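3,4-dihydroxy-2-butanone 4-phosphate synthase (Acinetobacter baumannii, PDB 6MNZ) probably catalyses the conversion of D-ribulose 5-phosphate to formate and 3,4-dihydroxy-2-butanone 4-phosphate, a step in riboflavin biosynthesis that depends on magnesium or manganese. Local coordinates at residues E7-D12 with K17-M22; L33-T38 with P42-F47. All blocks are in the same frame, centred on the assembly; numbering follows the deposited sequence.

Interactions 1 and 2 follow one another along the chain and meet in one mixed sheet, where strands 19-22 and 31-36 are antiparallel neighbours; their centres lie 12 Å apart. A probable hydrogen bond from Val19 N to Val34 O (2.9 Å) joins the two. Helix 6-15 packs on the face of the sheet that carries Val19, and helix 42-52 on the face that carries Leu33 and Ile35. Met18, of segment 17-22, reaches interaction 2, its SD 3.5 Å from Phe47 CD1. The side chain of Val19 is about 8 Å from that of Asp32, predicted to bind D-ribulose 5-phosphate, and that of Leu33 about 8 Å from that of Glu164, predicted to be essential for catalysis.

Interaction 1 of 2, residues E7-D12 with K17-M22; sequences EELVAD and KMVILM
Asp12 and Lys17 face each other at the turn that leads from helix 6-15 to strand 19-22. The lysine chain is extended beyond CG and passes over a face of the carboxylate: Lys17 CD sits 3.9 Å from Asp12 CG and almost as close to both oxygens. Contact is thus made by a methylene group, while the ammonium group goes further, leaving Lys17 NZ 4.2 Å from Asp12 OD2, beyond a salt bridge. The backbones of the same two residues are tied directly, Lys17 N donating to Asp12 O at 3.0 Å with an N-H...O angle of 148°; the donor stands above the carbonyl plane.

The root of the aspartate makes an apolar contact. Asp12 CB meets Val19 CG1 at 3.7 Å, the methyl that chi1 of -63° places anti to the carbonyl carbon, and the same methyl lies near the backbone oxygen of Leu9. One turn before Asp12, Leu9 adds its CD2 branch, 4.4 Å from Val19 CB. Leucine and valine suit this seam because a helix and a strand meet here away from solvent; Leu150 of helix 143-153 also packs on Val19.

A water bridges Asp12 OD1 (2.6 Å) and Met18 O (2.8 Å), linking the carboxylate to the strand backbone, and Lys188 forms a long, weak ion pair with the same oxygen. The buried carboxylate therefore has water and positive charge near it, which would be expected to favour its ionised form, while its CB continues the hydrophobic seam; one residue serves both the polar turn and the apolar packing.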
ATOM      1  N   GLU A   7      32.769   0.323  12.635  1.00 55.79           N
ATOM      2  CA  GLU A   7      33.624   1.492  12.465  1.00 52.97           C
ATOM      3  C   GLU A   7      34.798   1.198  11.540  1.00 56.20           C
ATOM      4  O   GLU A   7      35.200   2.066  10.757  1.00 49.71           O
ATOM      5  CB  GLU A   7      34.128   1.979  13.823  1.00 71.46           C
ATOM      6  CG  GLU A   7      33.033   2.503  14.738  1.00 76.90           C
ATOM      7  CD  GLU A   7      32.562   1.465  15.738  1.00 62.11           C
ATOM      8  OE1 GLU A   7      32.728   1.697  16.954  1.00 59.79           O
ATOM      9  OE2 GLU A   7      31.914   0.483  15.316  1.00 55.84           O
ATOM     10  N   GLU A   8      35.301  -0.039  11.549  1.00 52.89           N
ATOM     11  CA  GLU A   8      36.305  -0.431  10.566  1.00 50.66           C
ATOM     12  C   GLU A   8      35.695  -0.544   9.176  1.00 47.88           C
ATOM     13  O   GLU A   8      36.355  -0.232   8.177  1.00 55.48           O
ATOM     14  CB  GLU A   8      36.948  -1.757  10.969  1.00 58.05           C
ATOM     15  CG  GLU A   8      37.662  -1.725  12.308  1.00 57.68           C
ATOM     16  CD  GLU A   8      38.003  -3.113  12.815  1.00 69.97           C
ATOM     17  OE1 GLU A   8      37.111  -3.988  12.803  1.00 53.33           O
ATOM     18  OE2 GLU A   8      39.185  -3.351  13.141  1.00 68.87           O
ATOM     19  N   LEU A   9      34.489  -1.107   9.083  1.00 48.08           N
ATOM     20  CA  LEU A   9      33.811  -1.197   7.796  1.00 48.24           C
ATOM     21  C   LEU A   9      33.672   0.175   7.147  1.00 46.05           C
ATOM     22  O   LEU A   9      33.978   0.339   5.960  1.00 64.86           O
ATOM     23  CB  LEU A   9      32.440  -1.846   7.977  1.00 42.65           C
ATOM     24  CG  LEU A   9      32.435  -3.192   8.703  1.00 36.68           C
ATOM     25  CD1 LEU A   9      31.010  -3.696   8.889  1.00 56.48           C
ATOM     26  CD2 LEU A   9      33.274  -4.214   7.954  1.00 27.23           C
ATOM     27  N   VAL A  10      33.318   1.192   7.933  1.00 32.35           N
ATOM     28  CA  VAL A  10      33.273   2.553   7.406  1.00 39.92           C
ATOM     29  C   VAL A  10      34.670   3.015   7.006  1.00 39.05           C
ATOM     30  O   VAL A  10      34.840   3.729   6.012  1.00 39.87           O
ATOM     31  CB  VAL A  10      32.637   3.507   8.433  1.00 34.46           C
ATOM     32  CG1 VAL A  10      32.613   4.928   7.897  1.00 37.08           C
ATOM     33  CG2 VAL A  10      31.231   3.050   8.792  1.00 33.52           C
ATOM     34  N   ALA A  11      35.694   2.593   7.753  1.00 35.40           N
ATOM     35  CA  ALA A  11      37.037   3.112   7.515  1.00 40.95           C
ATOM     36  C   ALA A  11      37.641   2.522   6.247  1.00 39.20           C
ATOM     37  O   ALA A  11      38.345   3.218   5.506  1.00 36.20           O
ATOM     38  CB  ALA A  11      37.931   2.818   8.720  1.00 42.38           C
ATOM     39  N   ASP A  12      37.373   1.244   5.978  1.00 43.38           N
ATOM     40  CA  ASP A  12      37.871   0.626   4.754  1.00 39.54           C
ATOM     41  C   ASP A  12      37.197   1.219   3.524  1.00 41.34           C
ATOM     42  O   ASP A  12      37.859   1.485   2.515  1.00 50.72           O
ATOM     43  CB  ASP A  12      37.655  -0.884   4.807  1.00 43.94           C
ATOM     44  CG  ASP A  12      38.780  -1.603   5.520  1.00 42.61           C
ATOM     45  OD1 ASP A  12      38.936  -2.821   5.303  1.00 46.08           O
ATOM     46  OD2 ASP A  12      39.581  -0.925   6.198  1.00 46.69           O
ATOM     47  N   LYS A  17      38.901   0.360  -0.107  1.00 44.44           N
ATOM     48  CA  LYS A  17      38.914  -1.091  -0.176  1.00 46.40           C
ATOM     49  C   LYS A  17      37.483  -1.620  -0.253  1.00 46.23           C
ATOM     50  O   LYS A  17      36.508  -0.865  -0.211  1.00 45.28           O
ATOM     51  CB  LYS A  17      39.644  -1.680   1.030  1.00 47.10           C
ATOM     52  CG  LYS A  17      41.064  -1.173   1.219  1.00 51.06           C
ATOM     53  CD  LYS A  17      41.481  -1.275   2.677  1.00 42.06           C
ATOM     54  CE  LYS A  17      42.887  -0.747   2.903  1.00 51.46           C
ATOM     55  NZ  LYS A  17      43.325  -0.948   4.314  1.00 49.94           N
ATOM     56  N   MET A  18      37.354  -2.937  -0.368  1.00 50.63           N
ATOM     57  CA  MET A  18      36.051  -3.582  -0.333  1.00 43.31           C
ATOM     58  C   MET A  18      35.716  -4.045   1.080  1.00 34.91           C
ATOM     59  O   MET A  18      36.587  -4.204   1.938  1.00 37.00           O
ATOM     60  CB  MET A  18      36.013  -4.773  -1.290  1.00 39.38           C
ATOM     61  CG  MET A  18      36.376  -4.431  -2.722  1.00 37.53           C
ATOM     62  SD  MET A  18      36.045  -5.787  -3.860  1.00 52.22           S
ATOM     63  CE  MET A  18      36.559  -5.053  -5.410  1.00 45.98           C
ATOM     64  N   VAL A  19      34.426  -4.298   1.300  1.00 20.07           N
ATOM     65  CA  VAL A  19      33.943  -4.894   2.537  1.00 25.39           C
ATOM     66  C   VAL A  19      32.749  -5.768   2.190  1.00 25.60           C
ATOM     67  O   VAL A  19      32.051  -5.525   1.203  1.00 36.43           O
ATOM     68  CB  VAL A  19      33.562  -3.827   3.591  1.00 46.96           C
ATOM     69  CG1 VAL A  19      34.782  -3.007   3.992  1.00 41.07           C
ATOM     70  CG2 VAL A  19      32.456  -2.925   3.063  1.00 49.84           C
ATOM     71  N   ILE A  20      32.606  -6.869   2.919  1.00 27.00           N
ATOM     72  CA  ILE A  20      31.491  -7.787   2.721  1.00 26.58           C
ATOM     73  C   ILE A  20      30.380  -7.416   3.691  1.00 26.57           C
ATOM     74  O   ILE A  20      30.633  -7.154   4.872  1.00 37.21           O
ATOM     75  CB  ILE A  20      31.934  -9.245   2.922  1.00 30.06           C
ATOM     76  CG1 ILE A  20      32.987  -9.629   1.884  1.00 35.21           C
ATOM     77  CG2 ILE A  20      30.739 -10.180   2.826  1.00 40.22           C
ATOM     78  CD1 ILE A  20      33.696 -10.927   2.187  1.00 52.33           C
ATOM     79  N   LEU A  21      29.156  -7.325   3.175  1.00 31.47           N
ATOM     80  CA  LEU A  21      27.985  -6.989   3.975  1.00 34.54           C
ATOM     81  C   LEU A  21      26.954  -8.094   3.809  1.00 36.49           C
ATOM     82  O   LEU A  21      26.517  -8.380   2.689  1.00 37.11           O
ATOM     83  CB  LEU A  21      27.398  -5.638   3.558  1.00 41.24           C
ATOM     84  CG  LEU A  21      27.821  -4.432   4.400  1.00 36.04           C
ATOM     85  CD1 LEU A  21      27.312  -3.142   3.773  1.00 54.24           C
ATOM     86  CD2 LEU A  21      27.326  -4.555   5.834  1.00 44.28           C
ATOM     87  N   MET A  22      26.518  -8.661   4.927  1.00 28.30           N
ATOM     88  CA  MET A  22      25.438  -9.634   4.940  1.00 27.24           C
ATOM     89  C   MET A  22      24.152  -8.958   5.393  1.00 34.69           C
ATOM     90  O   MET A  22      24.157  -8.156   6.332  1.00 44.18           O
ATOM     91  CB  MET A  22      25.761 -10.802   5.871  1.00 37.84           C
ATOM     92  CG  MET A  22      26.993 -11.587   5.474  1.00 48.89           C
ATOM     93  SD  MET A  22      27.299 -12.994   6.563  1.00 52.66           S
ATOM     94  CE  MET A  22      28.326 -12.233   7.815  1.00 37.86           C
TER
HETATM   95  O   HOH W   1      37.944  -4.952   4.254  1.00 41.88           O

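Interaction 2 of 2, residues L33-T38 with P42-F47; sequences LVIAAT and PEDINF
Leu33 and Phe47 meet because their first torsions send the two side chains into the same interface between strand 31-36 and helix 42-52. Phe47 holds its ring anti to its own backbone nitrogen (chi1 -179°), reaching down from the helix, whereas Leu33 has CG beside the nitrogen (chi1 -61°) and rises from the strand. The two cross at about a right angle. Leu33 CD1 arrives at the ring edge, near its plane, 3.6 Å from Phe47 CE1 and 3.8 Å from Phe47 CD1; the CD2 branch stays farther off.

One helical turn earlier a second pair forms. Ile35 extends CG1 opposite its backbone nitrogen (chi1 -178°), which carries CD1 across to Asp44. That methyl lies over a face of the carboxylate, 3.6 Å from Asp44 CG. Asp44 OD2 forms a salt bridge with Arg41 NE, from just before the helix; the arginine probably offsets the charge of this buried aspartate, whose flat side rests against a hydrocarbon.

No hydrogen bond crosses between 33-38 and 42-47, and branched aliphatic residues on the strand suit such purely van der Waals packing. Met48, the next residue of the helix after Phe47, touches both Leu33 and Ile35, and the rings of His51 and His185 meet that of Phe47. The arrangement is that of a strand followed by a short connection and a helix laid back on the sheet, here as part of the helical cover on one face of the mixed sheet in the alpha/beta DHBP synthase domain.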
ATOM      1  N   LEU A  33      30.312  -8.068  -1.700  1.00 31.12           N
ATOM      2  CA  LEU A  33      31.362  -7.063  -1.772  1.00 29.65           C
ATOM      3  C   LEU A  33      30.743  -5.683  -1.945  1.00 29.39           C
ATOM      4  O   LEU A  33      29.679  -5.538  -2.550  1.00 31.32           O
ATOM      5  CB  LEU A  33      32.311  -7.359  -2.933  1.00 40.23           C
ATOM      6  CG  LEU A  33      33.077  -8.682  -2.905  1.00 44.95           C
ATOM      7  CD1 LEU A  33      33.765  -8.904  -4.246  1.00 25.19           C
ATOM      8  CD2 LEU A  33      34.087  -8.712  -1.769  1.00 48.56           C
ATOM      9  N   VAL A  34      31.315  -4.703  -1.249  1.00 29.99           N
ATOM     10  CA  VAL A  34      30.789  -3.342  -1.220  1.00 24.46           C
ATOM     11  C   VAL A  34      31.977  -2.393  -1.225  1.00 34.39           C
ATOM     12  O   VAL A  34      32.908  -2.561  -0.429  1.00 42.74           O
ATOM     13  CB  VAL A  34      29.904  -3.075   0.009  1.00 39.26           C
ATOM     14  CG1 VAL A  34      29.247  -1.698  -0.088  1.00 40.90           C
ATOM     15  CG2 VAL A  34      28.855  -4.163   0.155  1.00 40.79           C
ATOM     16  N   ILE A  35      32.016  -1.494  -2.205  1.00 39.33           N
ATOM     17  CA  ILE A  35      33.070  -0.494  -2.308  1.00 45.63           C
ATOM     18  C   ILE A  35      32.430   0.849  -2.626  1.00 36.63           C
ATOM     19  O   ILE A  35      31.400   0.923  -3.302  1.00 39.82           O
ATOM     20  CB  ILE A  35      34.114  -0.875  -3.379  1.00 39.28           C
ATOM     21  CG1 ILE A  35      35.231   0.168  -3.438  1.00 45.62           C
ATOM     22  CG2 ILE A  35      33.451  -1.031  -4.745  1.00 44.62           C
ATOM     23  CD1 ILE A  35      36.398  -0.244  -4.312  1.00 51.70           C
ATOM     24  N   ALA A  36      33.058   1.919  -2.147  1.00 31.85           N
ATOM     25  CA  ALA A  36      32.596   3.262  -2.470  1.00 35.60           C
ATOM     26  C   ALA A  36      32.673   3.490  -3.973  1.00 46.20           C
ATOM     27  O   ALA A  36      33.753   3.400  -4.567  1.00 59.91           O
ATOM     28  CB  ALA A  36      33.428   4.306  -1.729  1.00 29.09           C
ATOM     29  N   ALA A  37      31.522   3.769  -4.588  1.00 42.49           N
ATOM     30  CA  ALA A  37      31.481   3.993  -6.028  1.00 37.41           C
ATOM     31  C   ALA A  37      32.468   5.068  -6.457  1.00 38.87           C
ATOM     32  O   ALA A  37      33.066   4.967  -7.533  1.00 55.66           O
ATOM     33  CB  ALA A  37      30.062   4.377  -6.453  1.00 35.37           C
ATOM     34  N   THR A  38      32.760   6.021  -5.571  1.00 37.67           N
ATOM     35  CA  THR A  38      33.679   7.097  -5.920  1.00 55.11           C
ATOM     36  C   THR A  38      35.114   6.599  -6.035  1.00 49.73           C
ATOM     37  O   THR A  38      35.919   7.202  -6.754  1.00 57.07           O
ATOM     38  CB  THR A  38      33.588   8.215  -4.882  1.00 62.33           C
ATOM     39  OG1 THR A  38      32.213   8.563  -4.674  1.00 52.03           O
ATOM     40  CG2 THR A  38      34.356   9.443  -5.344  1.00 77.33           C
ATOM     41  N   PRO A  42      39.023   0.028 -12.263  1.00 35.66           N
ATOM     42  CA  PRO A  42      38.921  -1.147 -13.141  1.00 36.50           C
ATOM     43  C   PRO A  42      39.193  -2.461 -12.427  1.00 26.88           C
ATOM     44  O   PRO A  42      38.381  -3.388 -12.500  1.00 26.09           O
ATOM     45  CB  PRO A  42      39.978  -0.867 -14.217  1.00 39.16           C
ATOM     46  CG  PRO A  42      40.020   0.633 -14.309  1.00 45.36           C
ATOM     47  CD  PRO A  42      39.631   1.184 -12.951  1.00 39.81           C
ATOM     48  N   GLU A  43      40.313  -2.545 -11.708  1.00 37.51           N
ATOM     49  CA  GLU A  43      40.669  -3.793 -11.044  1.00 44.09           C
ATOM     50  C   GLU A  43      39.699  -4.150  -9.926  1.00 36.51           C
ATOM     51  O   GLU A  43      39.597  -5.328  -9.568  1.00 34.18           O
ATOM     52  CB  GLU A  43      42.089  -3.714 -10.483  1.00 38.58           C
ATOM     53  CG  GLU A  43      43.123  -4.519 -11.262  1.00 66.81           C
ATOM     54  CD  GLU A  43      42.727  -5.975 -11.444  1.00 68.27           C
ATOM     55  OE1 GLU A  43      42.492  -6.381 -12.602  1.00 59.95           O
ATOM     56  OE2 GLU A  43      42.508  -6.667 -10.426  1.00 64.41           O
ATOM     57  N   ASP A  44      38.917  -3.186  -9.436  1.00 48.27           N
ATOM     58  CA  ASP A  44      37.904  -3.500  -8.434  1.00 43.57           C
ATOM     59  C   ASP A  44      36.713  -4.214  -9.060  1.00 37.60           C
ATOM     60  O   ASP A  44      36.268  -5.251  -8.553  1.00 39.24           O
ATOM     61  CB  ASP A  44      37.455  -2.223  -7.725  1.00 39.89           C
ATOM     62  CG  ASP A  44      38.537  -1.638  -6.840  1.00 42.87           C
ATOM     63  OD1 ASP A  44      38.900  -2.289  -5.839  1.00 39.56           O
ATOM     64  OD2 ASP A  44      38.970  -0.496  -7.104  1.00 51.15           O
ATOM     65  N   ILE A  45      36.249  -3.738 -10.217  1.00 42.68           N
ATOM     66  CA  ILE A  45      35.185  -4.437 -10.930  1.00 32.03           C
ATOM     67  C   ILE A  45      35.647  -5.831 -11.334  1.00 33.16           C
ATOM     68  O   ILE A  45      34.887  -6.803 -11.251  1.00 30.01           O
ATOM     69  CB  ILE A  45      34.732  -3.619 -12.155  1.00 30.21           C
ATOM     70  CG1 ILE A  45      34.345  -2.196 -11.743  1.00 27.87           C
ATOM     71  CG2 ILE A  45      33.564  -4.305 -12.849  1.00 33.52           C
ATOM     72  CD1 ILE A  45      33.282  -2.128 -10.664  1.00 34.21           C
ATOM     73  N   ASN A  46      36.914  -5.961 -11.736  1.00 41.34           N
ATOM     74  CA  ASN A  46      37.409  -7.255 -12.194  1.00 36.12           C
ATOM     75  C   ASN A  46      37.473  -8.259 -11.051  1.00 30.45           C
ATOM     76  O   ASN A  46      37.163  -9.441 -11.239  1.00 27.23           O
ATOM     77  CB  ASN A  46      38.785  -7.095 -12.838  1.00 34.33           C
ATOM     78  CG  ASN A  46      39.320  -8.400 -13.395  1.00 48.56           C
ATOM     79  OD1 ASN A  46      40.404  -8.848 -13.024  1.00 70.35           O
ATOM     80  ND2 ASN A  46      38.552  -9.026 -14.281  1.00 51.52           N
ATOM     81  N   PHE A  47      37.909  -7.820  -9.868  1.00 38.47           N
ATOM     82  CA  PHE A  47      37.855  -8.687  -8.697  1.00 33.59           C
ATOM     83  C   PHE A  47      36.427  -9.129  -8.409  1.00 33.83           C
ATOM     84  O   PHE A  47      36.187 -10.288  -8.051  1.00 48.27           O
ATOM     85  CB  PHE A  47      38.447  -7.975  -7.483  1.00 35.53           C
ATOM     86  CG  PHE A  47      38.441  -8.805  -6.233  1.00 37.38           C
ATOM     87  CD1 PHE A  47      37.401  -8.708  -5.326  1.00 41.13           C
ATOM     88  CD2 PHE A  47      39.470  -9.691  -5.970  1.00 29.50           C
ATOM     89  CE1 PHE A  47      37.345  -9.538  -4.224  1.00 44.72           C
ATOM     90  CE2 PHE A  47      39.413 -10.533  -4.879  1.00 30.82           C
ATOM     91  CZ  PHE A  47      38.372 -10.424  -3.980  1.00 32.29           C
TER